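Local coordinates for protein mitochondrial enolase superfamily member 1 (Homo sapiens, PDB 4A35) that catalyses the magnesium-dependent dehydration of L-fuconate to 2-keto-3-deoxy-L-fuconate, a step in the breakdown of L-fucose, at residues Val15-Ser20 against Thr417-Glu422; Pro33-Ala38 against Asp390-His395; Trp256-Ala261 against His288-Lys293; Ile276-Ser281 against Gly305-Asn310. All coordinates share one frame; numbering follows the deposited sequence. Where two conformers were deposited one is given.

Contact 1: residues Val15-Ser20 against Thr417-Glu422; sequences VRFPTS and TEMKEE. With EDO (1,2-ethanediol), chain E; EDO (1,2-ethanediol), chain D.
Apolar contact between 15-20 and 417-422 gathers on one methyl group, CE of Met419. It lies at the edge of the Phe17 ring, close to the ring plane, where its distance to Phe17 CZ is 3.7 Å. The two side chains run at each other from opposite directions, and a bend at the end of the methionine (chi3 78°) turns CE to that rim. Val15 adds a looser touch, its CG1 4.5 Å from Met419 CE. All three side chains are buried, and Val424 of helix 421-427 packs on both Val15 and Met419. The contact fastens the end of strand 7-16, an outermost strand of the three-stranded antiparallel sheet in the N-terminal capping domain of this enolase-superfamily protein, to the polypeptide that returns after the barrel. Past the strand, Pro18 is the centre of an inverse gamma turn. Polar interactions are made with other partners. Arg16, extended from CG to NE, forms salt bridges with Asp14 and Glu64, while its NH1 donates in the guanidinium plane to O1 of the chain D ethanediol at 2.9 Å (163°). A leucine in place of Arg16 would probably leave both carboxylates without their positive mate. Farther on, the backbone oxygen of Ser20 accepts a hydrogen bond of 2.7 Å from O1 of the chain E ethanediol; both diols probably come from the crystallisation liquor.

Contact 2: residues Pro33-Ala38 against Asp390-His395; sequences PDYSAA and DHLHEH. With EDO (1,2-ethanediol), chain F.
Tyr35 CE2 stands 3.5 Å above one face of the His391 imidazole, displaced toward the rim, and comes within 3.6 Å of His391 CD2. The ring planes are inclined at 40° with centroids 5.0 Å apart, an oblique aromatic pair. This holds for one of two conformers modelled for His391, which makes the pairing less certain. The tyrosine CG lies anti to the carbonyl carbon (chi1 -74°), which swings the ring toward the histidine. Leu392 adds an apolar contact: its CD1 lies at the edge of the tyrosine ring, near its plane, and 3.8 Å from Tyr35 CB. Phe57 meets the tyrosine edge-to-face from elsewhere in the fold.

The polar groups look to other neighbours. Asp34 OD2 accepts a 2.6 Å hydrogen bond from O1 of the chain F ethanediol, and its OD1 is bonded to Ser20 OG. Replacing Asp34 by an alanine is likely to cost Ser20 OG this partner and set that hydroxyl free to turn. Within 390-395, His395 N donates to Leu392 O at 3.1 Å, closing the short 3-10 turn.

Tyr35 probably binds the substrate, as in related enzymes, and its side chain lies about 9 Å from a bound magnesium ion. The arrangement is consistent with the active-site plan of the enolase superfamily, in which loops of the N-terminal domain close over the mouth of the barrel.

Contact 3: residues Trp256-Ala261 against His288-Lys293; sequences WDVPEA and HATISK
Val258, which follows the N-cap residue Asp257 at the start of helix 258-268, touches two residues of helix 285-295. The carboxylate of Asp257 itself turns to the second subunit, where OD1 and OD2 are hydrogen-bonded to Tyr155 and Thr157 of that chain. Val258 CG1, set anti to the backbone N (chi1 166°), reaches the Thr290 methyl CG2 at 3.5 Å, the two side chains crossing at about a right angle. The same CG1 lies 4.1 Å from Ile291 CG1, and the carbonyl oxygen of Val258 also borders that isoleucine carbon. The hydroxyl of Thr290 is engaged on its own helix, with Leu286 O, so that only the hydrocarbon part of the threonine serves the contact. Glu260 folds back along its helix, its OE1 accepting from Asp257 N at 3.0 Å on the anti side of the carboxylate, 23° out of its plane. Next, Ala261 presents CB to Ile291 CD1 at 3.7 Å; the small methyl lets the tip of the isoleucine lie close to this helix.

The two helices are successive outer helices of the barrel domain, separated in sequence by strand 275-277, and Ile291 also packs inward on Ile302 of strand 301-304.

Contact 4: residues Ile276-Ser281 against Gly305-Asn310; sequences IEEPTS and GEQCHN. With MG (magnesium ion), chain B.
Three carboxylates crowd together where 276-281 meets 305-310, and a magnesium ion joins two of them. Glu277 OE2 and Glu306 OE1 are only 3.0 Å apart, a closeness explained by their common metal. The ion is 2.2 Å from Glu277 OE2. Glu306 OE1 binds it at 2.1 Å. Their side chains cross at about a right angle, with the carboxylate planes turned 69° from each other. Glu277 reaches the ion as an extended chain, CG anti to the backbone N (chi1 176°), and its other oxygen, OE1, is held by Lys221, Gln327 and Trp275. Asp251 and waters 4, 5 and 6 complete the six ligands. This is the magnesium site of the enolase superfamily, with metal-binding carboxylates at the C-terminal ends of neighbouring parallel barrel strands; the ion stabilises the enediolate intermediate. Glu278 belongs to the second shell. Its carboxylate lies nearly parallel to that of Glu306, the planes 23° apart, with Glu278 OE1 3.7 Å from Glu306 OE2. Water probably tempers the repulsion between these like charges. Metal-bound water 4 donates to Glu278 OE1, metal-bound water 5 donates to Glu306 OE2, and water 3 lies within hydrogen-bonding distance of both oxygens. The other oxygen, Glu278 OE2, is hydrogen-bonded to Gln254 and receives a 2.6 Å bond from water 2, which in turn accepts from Gln307 N. The type I turn from Gly305 to Cys308 is closed by Cys308 N donating to Gly305 O, and the backbone angles of Gly305 would jam a side chain against the preceding carbonyl.

From the N terminus, the chain enters contact 1 at the end of strand 7-16 and contact 2 at the start of strand 36-44, its neighbour in the same sheet. It then runs through the barrel before returning to close both: 390-395 completes contact 2, nested inside the wider loop that 417-422 shuts in contact 1. The two contacts touch. Contacts 3 and 4 lie within both loops and cross each other, their segments alternating along the chain from helix 258-268 to the loop after strand 301-304. Contacts 1 and 2 thus tie the N-terminal sheet to the segments that follow strand 386-388, one of them leading into helix 421-427, whereas 3 and 4 join successive barrel elements.

Contact 1: residues Val15-Ser20 against Thr417-Glu422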
loop_
_atom_site.group_PDB
_atom_site.type_symbol
_atom_site.label_atom_id
_atom_site.label_comp_id
_atom_site.label_asym_id
_atom_site.label_seq_id
_atom_site.Cartn_x
_atom_site.Cartn_y
_atom_site.Cartn_z
ATOM N N VAL A 15 -2.753 15.076 15.863
ATOM C CA VAL A 15 -2.384 15.042 17.290
ATOM C C VAL A 15 -1.070 14.284 17.432
ATOM O O VAL A 15 -0.976 13.169 16.939
ATOM C CB VAL A 15 -3.515 14.413 18.164
ATOM C CG1 VAL A 15 -3.217 14.553 19.652
ATOM C CG2 VAL A 15 -4.869 15.039 17.832
ATOM N N ARG A 16 -0.051 14.883 18.062
ATOM C CA ARG A 16 1.243 14.223 18.133
ATOM C C ARG A 16 1.811 14.273 19.505
ATOM O O ARG A 16 1.766 15.301 20.167
ATOM C CB ARG A 16 2.257 14.878 17.131
ATOM C CG ARG A 16 1.773 14.858 15.662
ATOM C CD ARG A 16 2.839 15.409 14.721
ATOM N NE ARG A 16 2.248 15.612 13.394
ATOM C CZ ARG A 16 2.937 15.791 12.274
ATOM N NH1 ARG A 16 4.268 15.766 12.292
ATOM N NH2 ARG A 16 2.307 15.969 11.129
ATOM N N PHE A 17 2.303 13.108 19.960
ATOM C CA PHE A 17 2.937 13.000 21.260
ATOM C C PHE A 17 4.450 12.888 21.032
ATOM O O PHE A 17 4.914 12.054 20.243
ATOM C CB PHE A 17 2.340 11.841 22.107
ATOM C CG PHE A 17 0.845 12.017 22.333
ATOM C CD1 PHE A 17 0.368 12.752 23.418
ATOM C CD2 PHE A 17 -0.082 11.494 21.423
ATOM C CE1 PHE A 17 -1.010 12.974 23.595
ATOM C CE2 PHE A 17 -1.464 11.714 21.597
ATOM C CZ PHE A 17 -1.917 12.455 22.679
ATOM N N PRO A 18 5.242 13.644 21.830
ATOM C CA PRO A 18 6.717 13.640 21.631
ATOM C C PRO A 18 7.418 12.443 22.302
ATOM O O PRO A 18 8.344 12.592 23.091
ATOM C CB PRO A 18 7.149 14.977 22.224
ATOM C CG PRO A 18 6.092 15.236 23.350
ATOM C CD PRO A 18 4.800 14.711 22.767
ATOM N N THR A 19 6.993 11.240 21.978
ATOM C CA THR A 19 7.523 10.049 22.655
ATOM C C THR A 19 9.020 9.799 22.318
ATOM O O THR A 19 9.714 9.197 23.149
ATOM C CB THR A 19 6.638 8.834 22.414
ATOM O OG1 THR A 19 6.437 8.713 21.049
ATOM C CG2 THR A 19 5.254 8.954 23.088
ATOM N N SER A 20 9.541 10.365 21.194
ATOM C CA SER A 20 10.962 10.228 20.808
ATOM C C SER A 20 11.868 10.924 21.859
ATOM O O SER A 20 13.034 10.533 22.054
ATOM C CB SER A 20 11.216 10.817 19.421
ATOM O OG SER A 20 11.029 12.217 19.387
ATOM N N THR A 417 -12.534 5.129 21.658
ATOM C CA THR A 417 -11.728 5.999 20.755
ATOM C C THR A 417 -11.648 7.451 21.287
ATOM O O THR A 417 -10.808 8.233 20.839
ATOM C CB THR A 417 -12.412 6.070 19.361
ATOM O OG1 THR A 417 -13.804 6.245 19.631
ATOM C CG2 THR A 417 -12.230 4.802 18.520
ATOM N N GLU A 418 -12.619 7.847 22.128
ATOM C CA GLU A 418 -12.733 9.228 22.550
ATOM C C GLU A 418 -11.509 9.740 23.329
ATOM O O GLU A 418 -11.078 9.120 24.302
ATOM C CB GLU A 418 -14.003 9.456 23.381
ATOM C CG GLU A 418 -14.254 10.935 23.636
ATOM C CD GLU A 418 -15.677 11.195 24.067
ATOM O OE1 GLU A 418 -16.501 10.249 24.041
ATOM O OE2 GLU A 418 -15.935 12.325 24.527
ATOM N N MET A 419 -10.940 10.885 22.846
ATOM C CA MET A 419 -9.800 11.459 23.540
ATOM C C MET A 419 -10.251 12.617 24.383
ATOM O O MET A 419 -11.254 13.267 24.080
ATOM C CB MET A 419 -8.703 11.878 22.560
ATOM C CG MET A 419 -8.119 10.659 21.830
ATOM S SD MET A 419 -6.752 11.094 20.682
ATOM C CE MET A 419 -5.364 11.317 21.902
ATOM N N LYS A 420 -9.473 12.920 25.415
ATOM C CA LYS A 420 -9.700 14.078 26.261
ATOM C C LYS A 420 -9.411 15.354 25.427
ATOM O O LYS A 420 -8.319 15.482 24.852
ATOM C CB LYS A 420 -8.810 14.011 27.525
ATOM C CG LYS A 420 -9.222 12.919 28.505
ATOM C CD LYS A 420 -8.313 12.916 29.697
ATOM C CE LYS A 420 -8.627 11.728 30.603
ATOM N NZ LYS A 420 -7.599 11.610 31.663
ATOM N N GLU A 421 -10.405 16.254 25.312
ATOM C CA GLU A 421 -10.217 17.466 24.509
ATOM C C GLU A 421 -9.028 18.306 24.990
ATOM O O GLU A 421 -8.331 18.826 24.132
ATOM C CB GLU A 421 -11.507 18.288 24.361
ATOM C CG GLU A 421 -12.420 17.654 23.308
ATOM C CD GLU A 421 -11.937 17.749 21.866
ATOM O OE1 GLU A 421 -11.429 18.826 21.485
ATOM O OE2 GLU A 421 -12.070 16.759 21.111
ATOM N N GLU A 422 -8.756 18.397 26.327
ATOM C CA GLU A 422 -7.565 19.118 26.836
ATOM C C GLU A 422 -6.262 18.464 26.261
ATOM O O GLU A 422 -5.386 19.197 25.766
ATOM C CB GLU A 422 -7.545 19.151 28.383
HETATM C C1 EDO E . 14.305 7.494 21.198
HETATM O O1 EDO E . 13.856 8.575 20.382
HETATM C C2 EDO E . 13.083 6.695 21.657
HETATM O O2 EDO E . 12.225 7.563 22.381
HETATM C C1 EDO D . 6.572 16.639 15.086
HETATM O O1 EDO D . 6.124 15.418 14.488
HETATM C C2 EDO D . 7.362 17.527 14.070
HETATM O O2 EDO D . 8.079 16.738 13.118
#

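Contact 2: residues Pro33-Ala38 against Asp390-His395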
loop_
_atom_site.group_PDB
_atom_site.type_symbol
_atom_site.label_atom_id
_atom_site.label_comp_id
_atom_site.label_asym_id
_atom_site.label_seq_id
_atom_site.Cartn_x
_atom_site.Cartn_y
_atom_site.Cartn_z
ATOM N N PRO A 33 10.262 7.270 17.024
ATOM C CA PRO A 33 8.868 7.601 16.705
ATOM C C PRO A 33 8.305 8.634 17.672
ATOM O O PRO A 33 8.647 8.651 18.845
ATOM C CB PRO A 33 8.149 6.255 16.873
ATOM C CG PRO A 33 8.958 5.527 17.905
ATOM C CD PRO A 33 10.376 5.871 17.501
ATOM N N ASP A 34 7.384 9.453 17.158
ATOM C CA ASP A 34 6.544 10.352 17.928
ATOM C C ASP A 34 5.130 9.800 17.732
ATOM O O ASP A 34 4.487 10.058 16.700
ATOM C CB ASP A 34 6.683 11.809 17.428
ATOM C CG ASP A 34 8.019 12.427 17.792
ATOM O OD1 ASP A 34 8.450 12.248 18.931
ATOM O OD2 ASP A 34 8.626 13.114 16.914
ATOM N N TYR A 35 4.670 8.996 18.681
ATOM C CA TYR A 35 3.343 8.382 18.603
ATOM C C TYR A 35 2.298 9.459 18.361
ATOM O O TYR A 35 2.139 10.405 19.149
ATOM C CB TYR A 35 3.054 7.632 19.909
ATOM C CG TYR A 35 3.797 6.326 20.084
ATOM C CD1 TYR A 35 4.758 5.906 19.157
ATOM C CD2 TYR A 35 3.548 5.507 21.181
ATOM C CE1 TYR A 35 5.446 4.690 19.320
ATOM C CE2 TYR A 35 4.202 4.276 21.333
ATOM C CZ TYR A 35 5.115 3.855 20.375
ATOM O OH TYR A 35 5.775 2.656 20.534
ATOM N N SER A 36 1.551 9.290 17.288
ATOM C CA SER A 36 0.594 10.291 16.834
ATOM C C SER A 36 -0.688 9.677 16.298
ATOM O O SER A 36 -0.756 8.460 16.038
ATOM C CB SER A 36 1.241 11.126 15.720
ATOM O OG SER A 36 2.398 11.769 16.220
ATOM N N ALA A 37 -1.685 10.553 16.044
ATOM C CA ALA A 37 -2.929 10.085 15.464
ATOM C C ALA A 37 -3.631 11.170 14.682
ATOM O O ALA A 37 -3.534 12.370 15.011
ATOM C CB ALA A 37 -3.879 9.600 16.593
ATOM N N ALA A 38 -4.347 10.747 13.636
ATOM C CA ALA A 38 -5.332 11.624 12.973
ATOM C C ALA A 38 -6.629 11.381 13.779
ATOM O O ALA A 38 -7.115 10.236 13.840
ATOM C CB ALA A 38 -5.489 11.238 11.498
ATOM N N ASP A 390 2.339 0.420 27.980
ATOM C CA ASP A 390 1.947 1.352 29.065
ATOM C C ASP A 390 1.914 2.870 28.702
ATOM O O ASP A 390 1.815 3.697 29.613
ATOM C CB ASP A 390 2.896 1.181 30.284
ATOM C CG ASP A 390 4.386 1.439 29.998
ATOM O OD1 ASP A 390 4.811 1.278 28.821
ATOM O OD2 ASP A 390 5.141 1.729 30.964
ATOM N N HIS A 391 1.931 3.186 27.399
ATOM C CA HIS A 391 1.938 4.546 26.843
ATOM C C HIS A 391 0.548 5.244 26.728
ATOM O O HIS A 391 -0.374 4.635 26.177
ATOM C CB HIS A 391 2.529 4.489 25.400
ATOM C CG HIS A 391 4.027 4.562 25.268
ATOM N ND1 HIS A 391 4.854 3.521 25.697
ATOM C CD2 HIS A 391 4.786 5.488 24.635
ATOM C CE1 HIS A 391 6.079 3.875 25.353
ATOM N NE2 HIS A 391 6.087 5.053 24.705
ATOM N N LEU A 392 0.433 6.559 27.160
ATOM C CA LEU A 392 -0.610 7.510 26.731
ATOM C C LEU A 392 -2.088 7.221 26.990
ATOM O O LEU A 392 -2.963 7.948 26.467
ATOM C CB LEU A 392 -0.435 7.703 25.189
ATOM C CG LEU A 392 0.998 8.104 24.687
ATOM C CD1 LEU A 392 1.063 8.121 23.127
ATOM C CD2 LEU A 392 1.470 9.436 25.321
ATOM N N HIS A 393 -2.387 6.237 27.804
ATOM C CA HIS A 393 -3.774 5.927 28.168
ATOM C C HIS A 393 -4.468 7.088 28.907
ATOM O O HIS A 393 -5.684 7.215 28.778
ATOM C CB HIS A 393 -3.847 4.660 29.036
ATOM C CG HIS A 393 -3.185 3.487 28.384
ATOM N ND1 HIS A 393 -3.748 2.860 27.283
ATOM C CD2 HIS A 393 -1.955 2.961 28.607
ATOM C CE1 HIS A 393 -2.875 1.935 26.908
ATOM N NE2 HIS A 393 -1.784 1.950 27.689
ATOM N N GLU A 394 -3.701 7.961 29.606
ATOM C CA GLU A 394 -4.233 9.125 30.343
ATOM C C GLU A 394 -4.897 10.161 29.379
ATOM O O GLU A 394 -5.635 11.032 29.845
ATOM C CB GLU A 394 -3.129 9.808 31.204
ATOM C CG GLU A 394 -1.959 10.446 30.443
ATOM C CD GLU A 394 -0.829 9.524 30.002
ATOM O OE1 GLU A 394 -1.006 8.287 30.045
ATOM O OE2 GLU A 394 0.257 10.039 29.652
ATOM N N HIS A 395 -4.668 10.032 28.046
ATOM C CA HIS A 395 -5.241 10.977 27.079
ATOM C C HIS A 395 -6.582 10.487 26.524
ATOM O O HIS A 395 -7.231 11.221 25.776
ATOM C CB HIS A 395 -4.252 11.270 25.938
ATOM C CG HIS A 395 -2.936 11.811 26.424
ATOM N ND1 HIS A 395 -2.861 12.992 27.135
ATOM C CD2 HIS A 395 -1.695 11.280 26.339
ATOM C CE1 HIS A 395 -1.584 13.161 27.432
ATOM N NE2 HIS A 395 -0.838 12.189 26.945
HETATM C C1 EDO F . 10.055 15.641 18.791
HETATM O O1 EDO F . 10.059 15.171 17.462
HETATM C C2 EDO F . 11.031 16.823 18.831
HETATM O O2 EDO F . 10.555 17.797 17.894
#

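Contact 3: residues Trp256-Ala261 against His288-Lys293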
loop_
_atom_site.group_PDB
_atom_site.type_symbol
_atom_site.label_atom_id
_atom_site.label_comp_id
_atom_site.label_asym_id
_atom_site.label_seq_id
_atom_site.Cartn_x
_atom_site.Cartn_y
_atom_site.Cartn_z
ATOM N N TRP A 256 14.920 -7.809 8.237
ATOM C CA TRP A 256 15.750 -8.761 7.517
ATOM C C TRP A 256 15.278 -9.199 6.159
ATOM O O TRP A 256 14.079 -9.131 5.860
ATOM C CB TRP A 256 15.905 -10.035 8.408
ATOM C CG TRP A 256 16.387 -9.787 9.826
ATOM C CD1 TRP A 256 17.448 -9.014 10.215
ATOM C CD2 TRP A 256 15.871 -10.396 11.033
ATOM N NE1 TRP A 256 17.593 -9.065 11.597
ATOM C CE2 TRP A 256 16.688 -9.965 12.108
ATOM C CE3 TRP A 256 14.815 -11.293 11.305
ATOM C CZ2 TRP A 256 16.447 -10.361 13.439
ATOM C CZ3 TRP A 256 14.657 -11.778 12.600
ATOM C CH2 TRP A 256 15.434 -11.277 13.663
ATOM N N ASP A 257 16.259 -9.608 5.303
ATOM C CA ASP A 257 15.993 -10.338 4.079
ATOM C C ASP A 257 15.708 -11.791 4.517
ATOM O O ASP A 257 15.942 -12.141 5.686
ATOM C CB ASP A 257 17.151 -10.218 3.057
ATOM C CG ASP A 257 17.214 -8.831 2.407
ATOM O OD1 ASP A 257 16.395 -7.945 2.782
ATOM O OD2 ASP A 257 18.054 -8.638 1.525
ATOM N N VAL A 258 15.208 -12.633 3.610
ATOM C CA VAL A 258 14.737 -13.959 4.004
ATOM C C VAL A 258 15.895 -14.849 4.568
ATOM O O VAL A 258 15.770 -15.319 5.703
ATOM C CB VAL A 258 13.947 -14.618 2.836
ATOM C CG1 VAL A 258 13.725 -16.122 3.060
ATOM C CG2 VAL A 258 12.609 -13.891 2.622
ATOM N N PRO A 259 17.018 -15.090 3.838
ATOM C CA PRO A 259 18.081 -15.936 4.416
ATOM C C PRO A 259 18.655 -15.316 5.699
ATOM O O PRO A 259 18.899 -16.041 6.671
ATOM C CB PRO A 259 19.129 -16.001 3.284
ATOM C CG PRO A 259 18.328 -15.737 2.038
ATOM C CD PRO A 259 17.366 -14.685 2.457
ATOM N N GLU A 260 18.820 -13.980 5.716
ATOM C CA GLU A 260 19.322 -13.249 6.887
ATOM C C GLU A 260 18.441 -13.483 8.125
ATOM O O GLU A 260 18.992 -13.683 9.212
ATOM C CB GLU A 260 19.390 -11.753 6.570
ATOM C CG GLU A 260 19.788 -10.872 7.737
ATOM C CD GLU A 260 19.704 -9.394 7.425
ATOM O OE1 GLU A 260 18.944 -9.004 6.497
ATOM O OE2 GLU A 260 20.420 -8.624 8.108
ATOM N N ALA A 261 17.102 -13.481 7.960
ATOM C CA ALA A 261 16.184 -13.713 9.095
ATOM C C ALA A 261 16.424 -15.102 9.702
ATOM O O ALA A 261 16.452 -15.257 10.921
ATOM C CB ALA A 261 14.744 -13.609 8.651
ATOM N N HIS A 288 7.686 -14.911 4.437
ATOM C CA HIS A 288 7.270 -15.337 5.772
ATOM C C HIS A 288 7.118 -16.856 5.817
ATOM O O HIS A 288 7.617 -17.489 6.775
ATOM C CB HIS A 288 5.990 -14.618 6.230
ATOM C CG HIS A 288 6.274 -13.276 6.837
ATOM N ND1 HIS A 288 6.476 -12.156 6.052
ATOM C CD2 HIS A 288 6.410 -12.924 8.143
ATOM C CE1 HIS A 288 6.704 -11.152 6.901
ATOM N NE2 HIS A 288 6.670 -11.560 8.159
ATOM N N ALA A 289 6.529 -17.466 4.745
ATOM C CA ALA A 289 6.415 -18.923 4.666
ATOM C C ALA A 289 7.798 -19.584 4.612
ATOM O O ALA A 289 8.013 -20.591 5.269
ATOM C CB ALA A 289 5.572 -19.334 3.449
ATOM N N THR A 290 8.762 -19.022 3.841
ATOM C CA THR A 290 10.122 -19.597 3.796
ATOM C C THR A 290 10.772 -19.596 5.216
ATOM O O THR A 290 11.371 -20.607 5.626
ATOM C CB THR A 290 10.993 -18.855 2.745
ATOM O OG1 THR A 290 10.394 -19.035 1.478
ATOM C CG2 THR A 290 12.446 -19.376 2.706
ATOM N N ILE A 291 10.631 -18.487 5.953
ATOM C CA ILE A 291 11.219 -18.334 7.292
ATOM C C ILE A 291 10.487 -19.279 8.249
ATOM O O ILE A 291 11.135 -19.969 9.024
ATOM C CB ILE A 291 11.153 -16.866 7.739
ATOM C CG1 ILE A 291 12.015 -15.977 6.790
ATOM C CG2 ILE A 291 11.583 -16.701 9.237
ATOM C CD1 ILE A 291 11.662 -14.389 6.796
ATOM N N SER A 292 9.156 -19.336 8.158
ATOM C CA SER A 292 8.372 -20.241 9.003
ATOM C C SER A 292 8.848 -21.706 8.825
ATOM O O SER A 292 9.114 -22.387 9.836
ATOM C CB SER A 292 6.879 -20.116 8.698
ATOM O OG SER A 292 6.116 -20.905 9.610
ATOM N N LYS A 293 8.998 -22.191 7.558
ATOM C CA LYS A 293 9.415 -23.585 7.362
ATOM C C LYS A 293 10.795 -23.841 7.971
ATOM O O LYS A 293 11.027 -24.905 8.542
ATOM C CB LYS A 293 9.398 -23.965 5.872
ATOM C CG LYS A 293 7.963 -24.079 5.348
ATOM C CD LYS A 293 7.939 -24.548 3.879
ATOM C CE LYS A 293 6.556 -24.505 3.252
ATOM N NZ LYS A 293 6.024 -23.116 3.217
#

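Contact 4: residues Ile276-Ser281 against Gly305-Asn310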
loop_
_atom_site.group_PDB
_atom_site.type_symbol
_atom_site.label_atom_id
_atom_site.label_comp_id
_atom_site.label_asym_id
_atom_site.label_seq_id
_atom_site.Cartn_x
_atom_site.Cartn_y
_atom_site.Cartn_z
ATOM N N ILE A 276 8.873 -15.145 16.465
ATOM C CA ILE A 276 9.619 -14.040 15.840
ATOM C C ILE A 276 8.588 -13.258 15.023
ATOM O O ILE A 276 7.928 -13.819 14.115
ATOM C CB ILE A 276 10.901 -14.416 15.008
ATOM C CG1 ILE A 276 11.457 -13.085 14.371
ATOM C CG2 ILE A 276 10.593 -15.427 13.864
ATOM C CD1 ILE A 276 12.084 -12.016 15.439
ATOM N N GLU A 277 8.429 -11.986 15.384
ATOM C CA GLU A 277 7.439 -11.128 14.760
ATOM C C GLU A 277 8.098 -10.268 13.644
ATOM O O GLU A 277 9.197 -9.723 13.830
ATOM C CB GLU A 277 6.799 -10.266 15.852
ATOM C CG GLU A 277 5.793 -9.227 15.352
ATOM C CD GLU A 277 5.130 -8.530 16.539
ATOM O OE1 GLU A 277 5.057 -9.174 17.611
ATOM O OE2 GLU A 277 4.577 -7.413 16.371
ATOM N N GLU A 278 7.361 -10.091 12.508
ATOM C CA GLU A 278 7.787 -9.332 11.344
ATOM C C GLU A 278 9.269 -9.588 10.981
ATOM O O GLU A 278 10.071 -8.642 10.939
ATOM C CB GLU A 278 7.532 -7.833 11.550
ATOM C CG GLU A 278 6.059 -7.486 11.575
ATOM C CD GLU A 278 5.891 -6.068 11.084
ATOM O OE1 GLU A 278 6.313 -5.137 11.821
ATOM O OE2 GLU A 278 5.358 -5.884 9.967
ATOM N N PRO A 279 9.683 -10.856 10.752
ATOM C CA PRO A 279 11.101 -11.093 10.384
ATOM C C PRO A 279 11.496 -10.386 9.078
ATOM O O PRO A 279 12.666 -10.076 8.891
ATOM C CB PRO A 279 11.181 -12.618 10.254
ATOM C CG PRO A 279 9.742 -13.049 9.869
ATOM C CD PRO A 279 8.918 -12.127 10.777
ATOM N N THR A 280 10.529 -10.106 8.166
ATOM C CA THR A 280 10.890 -9.452 6.908
ATOM C C THR A 280 9.753 -8.499 6.508
ATOM O O THR A 280 8.845 -8.231 7.341
ATOM C CB THR A 280 11.236 -10.508 5.820
ATOM O OG1 THR A 280 11.881 -9.840 4.758
ATOM C CG2 THR A 280 9.985 -11.305 5.290
ATOM N N SER A 281 9.832 -7.992 5.280
ATOM C CA SER A 281 8.840 -7.080 4.661
ATOM C C SER A 281 7.382 -7.565 4.969
ATOM O O SER A 281 7.089 -8.752 4.757
ATOM C CB SER A 281 9.064 -6.996 3.160
ATOM O OG SER A 281 7.926 -6.431 2.527
ATOM N N GLY A 305 1.675 -9.110 10.861
ATOM C CA GLY A 305 0.395 -8.503 10.562
ATOM C C GLY A 305 0.173 -7.054 10.921
ATOM O O GLY A 305 -0.734 -6.454 10.348
ATOM N N GLU A 306 0.909 -6.501 11.901
ATOM C CA GLU A 306 0.620 -5.122 12.300
ATOM C C GLU A 306 0.669 -4.095 11.131
ATOM O O GLU A 306 -0.061 -3.116 11.224
ATOM C CB GLU A 306 1.567 -4.643 13.408
ATOM C CG GLU A 306 2.955 -4.313 12.928
ATOM C CD GLU A 306 3.848 -3.977 14.089
ATOM O OE1 GLU A 306 3.904 -4.807 15.022
ATOM O OE2 GLU A 306 4.442 -2.880 14.102
ATOM N N GLN A 307 1.528 -4.305 10.050
ATOM C CA GLN A 307 1.585 -3.375 8.934
ATOM C C GLN A 307 1.009 -4.023 7.674
ATOM O O GLN A 307 1.144 -3.465 6.579
ATOM C CB GLN A 307 3.038 -2.877 8.686
ATOM C CG GLN A 307 3.497 -1.902 9.797
ATOM C CD GLN A 307 4.399 -0.790 9.293
ATOM O OE1 GLN A 307 5.579 -0.688 9.672
ATOM N NE2 GLN A 307 3.842 0.158 8.550
ATOM N N CYS A 308 0.401 -5.241 7.828
ATOM C CA CYS A 308 -0.250 -5.940 6.742
ATOM C C CYS A 308 -1.417 -5.069 6.244
ATOM O O CYS A 308 -2.336 -4.805 7.030
ATOM C CB CYS A 308 -0.738 -7.282 7.239
ATOM S SG CYS A 308 -1.648 -8.164 5.996
ATOM N N HIS A 309 -1.333 -4.536 5.051
ATOM C CA HIS A 309 -2.263 -3.482 4.607
ATOM C C HIS A 309 -3.751 -3.807 4.383
ATOM O O HIS A 309 -4.578 -2.882 4.494
ATOM C CB HIS A 309 -1.675 -2.665 3.426
ATOM C CG HIS A 309 -1.353 -3.460 2.197
ATOM N ND1 HIS A 309 -2.327 -3.751 1.265
ATOM C CD2 HIS A 309 -0.188 -4.022 1.803
ATOM C CE1 HIS A 309 -1.731 -4.447 0.313
ATOM N NE2 HIS A 309 -0.459 -4.670 0.600
ATOM N N ASN A 310 -4.122 -5.057 4.048
ATOM C CA ASN A 310 -5.549 -5.342 3.853
ATOM C C ASN A 310 -5.758 -6.846 3.971
ATOM O O ASN A 310 -4.790 -7.607 4.168
ATOM C CB ASN A 310 -6.110 -4.734 2.537
ATOM C CG ASN A 310 -5.522 -5.289 1.252
ATOM O OD1 ASN A 310 -5.119 -6.463 1.193
ATOM N ND2 ASN A 310 -5.385 -4.431 0.236
HETATM MG MG MG B . 5.511 -5.467 16.136
HETATM O O HOH W 1 3.049 -7.640 13.428
HETATM O O HOH W 2 2.937 -6.782 9.401
HETATM O O HOH W 3 6.537 -2.495 12.073
HETATM O O HOH W 4 6.539 -5.662 14.494
HETATM O O HOH W 5 6.106 -3.128 16.178
HETATM O O HOH W 6 4.736 -4.680 17.759
#